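Local coordinates for protein tryptophan--tRNA ligase (Mycoplasma pneumoniae, PDB 2YY5) that probably catalyses the ATP-dependent attachment of tryptophan to its cognate tRNA, working as a homodimeric class I aminoacyl-tRNA synthetase, at residues S90-L95 / R330-L335; T253-L258 / K288-E293. The protein carries 1 engineered substitution. All coordinates share one frame; numbering follows the deposited sequence.

Contact 1 (S90-L95 / R330-L335); sequences SMMGYL and RTTLAL
Leu333 leaves helix 311-340 obliquely and lies across Met91 of helix 87-98 at about a right angle. With CG anti to the backbone N (chi1 179°), its two methyls are brought against the partner helix. One prong of the fork, CD2, rests on the root of Met91, 3.9 Å from Met91 CG. The other prong, CD1, is 4.0 Å from that same Met91 CG and 4.3 Å from Leu95 CD1, so the fork touches two residues one helical turn apart. Met91 meets Leu333 with CB and CG, and its side chain also packs on Tyr337. Beside this pair Met92, bent at chi2 (58°), swings its methyl across to Thr332, CE to CG2 at 4.0 Å. Thr332 suits the site by being two-sided: CG2 faces the methionine, while OG1 has two hydrogen-bond partners, chiefly Leu145 O and also Thr328 O, which must share its single proton. The segment axes cross at 35° and stay 10.8 Å apart, a gap that long, flexible methionines and leucine can fill. Ser90 and Tyr94 meanwhile bond to the second subunit. No hydrogen bond joins the two segments, so their cohesion rests on nondirectional van der Waals contact between buried methyl and methylene groups beside the dimer interface.

Contact 2 (T253-L258 / K288-E293); sequences TILKAL and KNALTE
Helix 246-259, which borders predicted ATP-site residues through Ile254, packs here on helix 284-308, with the segment axes 9.6 Å apart and crossed at 40°. Leu291 is the central side chain. Its CG stands anti to the backbone N (chi1 178°), which sends CD1 onto the first helix, where it meets Ile254 obliquely, 3.6 Å from Ile254 CG2. The same methyl lies 3.9 Å from Leu255 N and 4.3 Å from Leu258 CD1, so a single carbon touches three residues, backbone included. Beta-branched Ile254 can serve two fronts: CG2 meets Leu291, while the side chain also packs on Ile193, a predicted ATP-site residue, and on Leu19 and Leu23 of helix 19-26. Leu255 extends alongside the second helix, its CD1 4.4 Å from Ala290 CB; alanine's small side chain is consistent with the close approach of the helices, whose nearest CA atoms are those of Leu255 and Leu291. Behind this face, Thr292 OG1 donates to Lys288 O at 2.8 Å from above the carbonyl plane, and that oxygen also accepts from Thr292 N. The hydroxyl is thus satisfied within its own helix. The side chains that meet are all aliphatic, and without a hydrogen bond or salt bridge between the segments the pairing depends on shape and burial.

Overall arrangement
The contacts lie on opposite sides of the chain's centre, 43 Å apart between centres and about 33 Å between nearest atoms. Helix 87-98 of contact 1 follows strand 78-82 of the parallel sheet in the nucleotide-binding fold. The chain then passes through both helices of contact 2 before helix 311-340, directly after helix 284-308, returns to complete contact 1. The local pairing of contact 2 is therefore made wholly within the long excursion that contact 1 spans. Contact 1 adjoins the second subunit and lies near, without touching, Asp142, predicted to bind tryptophan, whereas contact 2 borders predicted ATP-binding residues including Met203 of the KMSKS motif; both stand back from the bound tryptophanyl-adenylate analogue.

Contact 1 (S90-L95 / R330-L335)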
loop_
_atom_site.group_PDB
_atom_site.type_symbol
_atom_site.label_atom_id
_atom_site.label_comp_id
_atom_site.label_asym_id
_atom_site.label_seq_id
_atom_site.Cartn_x
_atom_site.Cartn_y
_atom_site.Cartn_z
ATOM N N SER B 90 -3.766 -3.490 4.793
ATOM C CA SER B 90 -2.856 -2.587 4.107
ATOM C C SER B 90 -1.445 -3.172 4.112
ATOM O O SER B 90 -0.720 -3.084 3.118
ATOM C CB SER B 90 -2.845 -1.212 4.787
ATOM O OG SER B 90 -2.248 -1.267 6.072
ATOM N N MET B 91 -1.062 -3.782 5.228
ATOM C CA MET B 91 0.274 -4.346 5.336
ATOM C C MET B 91 0.479 -5.542 4.433
ATOM O O MET B 91 1.481 -5.624 3.732
ATOM C CB MET B 91 0.585 -4.723 6.783
ATOM C CG MET B 91 2.001 -5.243 6.995
ATOM S SD MET B 91 3.274 -4.254 6.169
ATOM C CE MET B 91 3.689 -3.084 7.423
ATOM N N MET B 92 -0.462 -6.476 4.445
ATOM C CA MET B 92 -0.334 -7.654 3.603
ATOM C C MET B 92 -0.399 -7.224 2.141
ATOM O O MET B 92 0.345 -7.733 1.301
ATOM C CB MET B 92 -1.448 -8.667 3.922
ATOM C CG MET B 92 -1.389 -9.964 3.106
ATOM S SD MET B 92 0.168 -10.903 3.272
ATOM C CE MET B 92 -0.266 -12.033 4.561
ATOM N N GLY B 93 -1.278 -6.267 1.850
ATOM C CA GLY B 93 -1.433 -5.774 0.492
ATOM C C GLY B 93 -0.138 -5.179 -0.012
ATOM O O GLY B 93 0.186 -5.269 -1.205
ATOM N N TYR B 94 0.608 -4.578 0.912
ATOM C CA TYR B 94 1.893 -3.968 0.597
ATOM C C TYR B 94 2.942 -5.021 0.264
ATOM O O TYR B 94 3.725 -4.843 -0.674
ATOM C CB TYR B 94 2.379 -3.096 1.763
ATOM C CG TYR B 94 3.696 -2.393 1.489
ATOM C CD1 TYR B 94 4.919 -2.987 1.814
ATOM C CD2 TYR B 94 3.717 -1.158 0.858
ATOM C CE1 TYR B 94 6.119 -2.364 1.509
ATOM C CE2 TYR B 94 4.904 -0.528 0.550
ATOM C CZ TYR B 94 6.101 -1.127 0.870
ATOM O OH TYR B 94 7.261 -0.479 0.520
ATOM N N LEU B 95 2.966 -6.117 1.018
ATOM C CA LEU B 95 3.947 -7.169 0.749
ATOM C C LEU B 95 3.694 -7.743 -0.633
ATOM O O LEU B 95 4.626 -8.038 -1.375
ATOM C CB LEU B 95 3.866 -8.284 1.793
ATOM C CG LEU B 95 4.122 -7.890 3.243
ATOM C CD1 LEU B 95 4.177 -9.138 4.092
ATOM C CD2 LEU B 95 5.424 -7.114 3.347
ATOM N N ARG B 330 -3.844 -11.676 12.020
ATOM C CA ARG B 330 -2.586 -11.441 12.719
ATOM C C ARG B 330 -1.698 -12.673 12.641
ATOM O O ARG B 330 -0.493 -12.562 12.391
ATOM C CB ARG B 330 -2.829 -11.064 14.182
ATOM C CG ARG B 330 -3.817 -9.928 14.353
ATOM C CD ARG B 330 -3.464 -9.026 15.512
ATOM N NE ARG B 330 -4.610 -8.217 15.924
ATOM C CZ ARG B 330 -4.544 -7.174 16.748
ATOM N NH1 ARG B 330 -5.646 -6.510 17.065
ATOM N NH2 ARG B 330 -3.380 -6.780 17.245
ATOM N N THR B 331 -2.294 -13.846 12.841
ATOM C CA THR B 331 -1.537 -15.090 12.793
ATOM C C THR B 331 -0.816 -15.245 11.465
ATOM O O THR B 331 0.363 -15.583 11.429
ATOM C CB THR B 331 -2.442 -16.321 12.996
ATOM O OG1 THR B 331 -2.978 -16.307 14.323
ATOM C CG2 THR B 331 -1.646 -17.607 12.794
ATOM N N THR B 332 -1.529 -14.999 10.376
ATOM C CA THR B 332 -0.960 -15.127 9.045
ATOM C C THR B 332 0.125 -14.095 8.776
ATOM O O THR B 332 1.224 -14.450 8.346
ATOM C CB THR B 332 -2.048 -14.990 7.973
ATOM O OG1 THR B 332 -3.114 -15.898 8.269
ATOM C CG2 THR B 332 -1.489 -15.306 6.588
ATOM N N LEU B 333 -0.178 -12.822 9.029
ATOM C CA LEU B 333 0.788 -11.750 8.795
ATOM C C LEU B 333 2.081 -11.996 9.567
ATOM O O LEU B 333 3.173 -11.746 9.062
ATOM C CB LEU B 333 0.195 -10.393 9.190
ATOM C CG LEU B 333 1.127 -9.186 9.020
ATOM C CD1 LEU B 333 1.671 -9.149 7.598
ATOM C CD2 LEU B 333 0.377 -7.898 9.336
ATOM N N ALA B 334 1.945 -12.503 10.789
ATOM C CA ALA B 334 3.094 -12.788 11.638
ATOM C C ALA B 334 4.004 -13.824 10.979
ATOM O O ALA B 334 5.232 -13.702 10.997
ATOM C CB ALA B 334 2.620 -13.291 12.992
ATOM N N LEU B 335 3.396 -14.842 10.388
ATOM C CA LEU B 335 4.175 -15.870 9.734
ATOM C C LEU B 335 4.880 -15.301 8.508
ATOM O O LEU B 335 6.018 -15.676 8.219
ATOM C CB LEU B 335 3.272 -17.061 9.378
ATOM C CG LEU B 335 2.934 -18.032 10.532
ATOM C CD1 LEU B 335 3.331 -17.443 11.894
ATOM C CD2 LEU B 335 1.446 -18.354 10.505
#

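Contact 2 (T253-L258 / K288-E293)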
loop_
_atom_site.group_PDB
_atom_site.type_symbol
_atom_site.label_atom_id
_atom_site.label_comp_id
_atom_site.label_asym_id
_atom_site.label_seq_id
_atom_site.Cartn_x
_atom_site.Cartn_y
_atom_site.Cartn_z
ATOM N N THR B 253 -31.980 -17.180 -17.253
ATOM C CA THR B 253 -31.177 -17.730 -16.167
ATOM C C THR B 253 -31.371 -16.932 -14.865
ATOM O O THR B 253 -31.206 -17.482 -13.773
ATOM C CB THR B 253 -29.640 -17.861 -16.550
ATOM O OG1 THR B 253 -28.837 -17.102 -15.639
ATOM C CG2 THR B 253 -29.373 -17.396 -17.969
ATOM N N ILE B 254 -31.745 -15.655 -14.977
ATOM C CA ILE B 254 -31.988 -14.820 -13.794
ATOM C C ILE B 254 -33.240 -15.340 -13.119
ATOM O O ILE B 254 -33.283 -15.499 -11.894
ATOM C CB ILE B 254 -32.249 -13.333 -14.144
ATOM C CG1 ILE B 254 -30.968 -12.672 -14.660
ATOM C CG2 ILE B 254 -32.757 -12.589 -12.909
ATOM C CD1 ILE B 254 -31.196 -11.316 -15.291
ATOM N N LEU B 255 -34.260 -15.583 -13.942
ATOM C CA LEU B 255 -35.551 -16.095 -13.489
ATOM C C LEU B 255 -35.351 -17.424 -12.749
ATOM O O LEU B 255 -35.922 -17.635 -11.678
ATOM C CB LEU B 255 -36.488 -16.311 -14.691
ATOM C CG LEU B 255 -38.015 -16.180 -14.529
ATOM C CD1 LEU B 255 -38.700 -17.158 -15.472
ATOM C CD2 LEU B 255 -38.447 -16.472 -13.106
ATOM N N LYS B 256 -34.541 -18.316 -13.320
ATOM C CA LYS B 256 -34.285 -19.610 -12.695
ATOM C C LYS B 256 -33.664 -19.470 -11.298
ATOM O O LYS B 256 -34.037 -20.189 -10.368
ATOM C CB LYS B 256 -33.372 -20.484 -13.580
ATOM C CG LYS B 256 -33.180 -21.902 -13.011
ATOM C CD LYS B 256 -32.570 -22.900 -13.997
ATOM C CE LYS B 256 -31.063 -22.738 -14.131
ATOM N NZ LYS B 256 -30.458 -23.786 -15.004
ATOM N N ALA B 257 -32.718 -18.544 -11.166
ATOM C CA ALA B 257 -32.035 -18.303 -9.902
ATOM C C ALA B 257 -32.962 -17.678 -8.855
ATOM O O ALA B 257 -32.836 -17.953 -7.658
ATOM C CB ALA B 257 -30.820 -17.397 -10.138
ATOM N N LEU B 258 -33.892 -16.842 -9.299
ATOM C CA LEU B 258 -34.814 -16.191 -8.377
ATOM C C LEU B 258 -35.891 -17.128 -7.848
ATOM O O LEU B 258 -36.398 -16.939 -6.746
ATOM C CB LEU B 258 -35.461 -14.984 -9.052
ATOM C CG LEU B 258 -34.496 -13.876 -9.471
ATOM C CD1 LEU B 258 -35.297 -12.715 -10.068
ATOM C CD2 LEU B 258 -33.681 -13.407 -8.266
ATOM N N LYS B 288 -40.892 -11.598 -19.450
ATOM C CA LYS B 288 -40.605 -10.363 -18.723
ATOM C C LYS B 288 -41.531 -10.223 -17.529
ATOM O O LYS B 288 -41.120 -9.770 -16.458
ATOM C CB LYS B 288 -40.753 -9.154 -19.642
ATOM C CG LYS B 288 -39.616 -9.004 -20.630
ATOM C CD LYS B 288 -39.796 -7.788 -21.530
ATOM C CE LYS B 288 -38.588 -7.617 -22.449
ATOM N NZ LYS B 288 -38.764 -6.500 -23.408
ATOM N N ASN B 289 -42.785 -10.619 -17.726
ATOM C CA ASN B 289 -43.794 -10.569 -16.677
ATOM C C ASN B 289 -43.398 -11.417 -15.478
ATOM O O ASN B 289 -43.457 -10.954 -14.341
ATOM C CB ASN B 289 -45.138 -11.066 -17.207
ATOM C CG ASN B 289 -46.053 -9.935 -17.617
ATOM O OD1 ASN B 289 -45.942 -9.389 -18.713
ATOM N ND2 ASN B 289 -46.960 -9.564 -16.721
ATOM N N ALA B 290 -43.007 -12.664 -15.741
ATOM C CA ALA B 290 -42.609 -13.587 -14.686
ATOM C C ALA B 290 -41.298 -13.149 -14.033
ATOM O O ALA B 290 -41.097 -13.333 -12.826
ATOM C CB ALA B 290 -42.476 -14.993 -15.253
ATOM N N LEU B 291 -40.409 -12.571 -14.836
ATOM C CA LEU B 291 -39.128 -12.095 -14.333
ATOM C C LEU B 291 -39.363 -10.896 -13.429
ATOM O O LEU B 291 -38.721 -10.760 -12.387
ATOM C CB LEU B 291 -38.215 -11.691 -15.491
ATOM C CG LEU B 291 -36.844 -11.135 -15.099
ATOM C CD1 LEU B 291 -36.088 -12.174 -14.273
ATOM C CD2 LEU B 291 -36.058 -10.754 -16.356
ATOM N N THR B 292 -40.295 -10.035 -13.829
ATOM C CA THR B 292 -40.620 -8.848 -13.051
ATOM C C THR B 292 -41.228 -9.192 -11.695
ATOM O O THR B 292 -41.012 -8.475 -10.723
ATOM C CB THR B 292 -41.593 -7.919 -13.813
ATOM O OG1 THR B 292 -40.928 -7.361 -14.954
ATOM C CG2 THR B 292 -42.065 -6.790 -12.915
ATOM N N GLU B 293 -41.979 -10.284 -11.622
ATOM C CA GLU B 293 -42.599 -10.685 -10.361
ATOM C C GLU B 293 -41.559 -11.284 -9.415
ATOM O O GLU B 293 -41.481 -10.897 -8.253
ATOM C CB GLU B 293 -43.720 -11.699 -10.609
ATOM C CG GLU B 293 -44.577 -12.005 -9.386
ATOM C CD GLU B 293 -45.601 -13.100 -9.659
ATOM O OE1 GLU B 293 -46.331 -12.989 -10.668
ATOM O OE2 GLU B 293 -45.680 -14.068 -8.871
#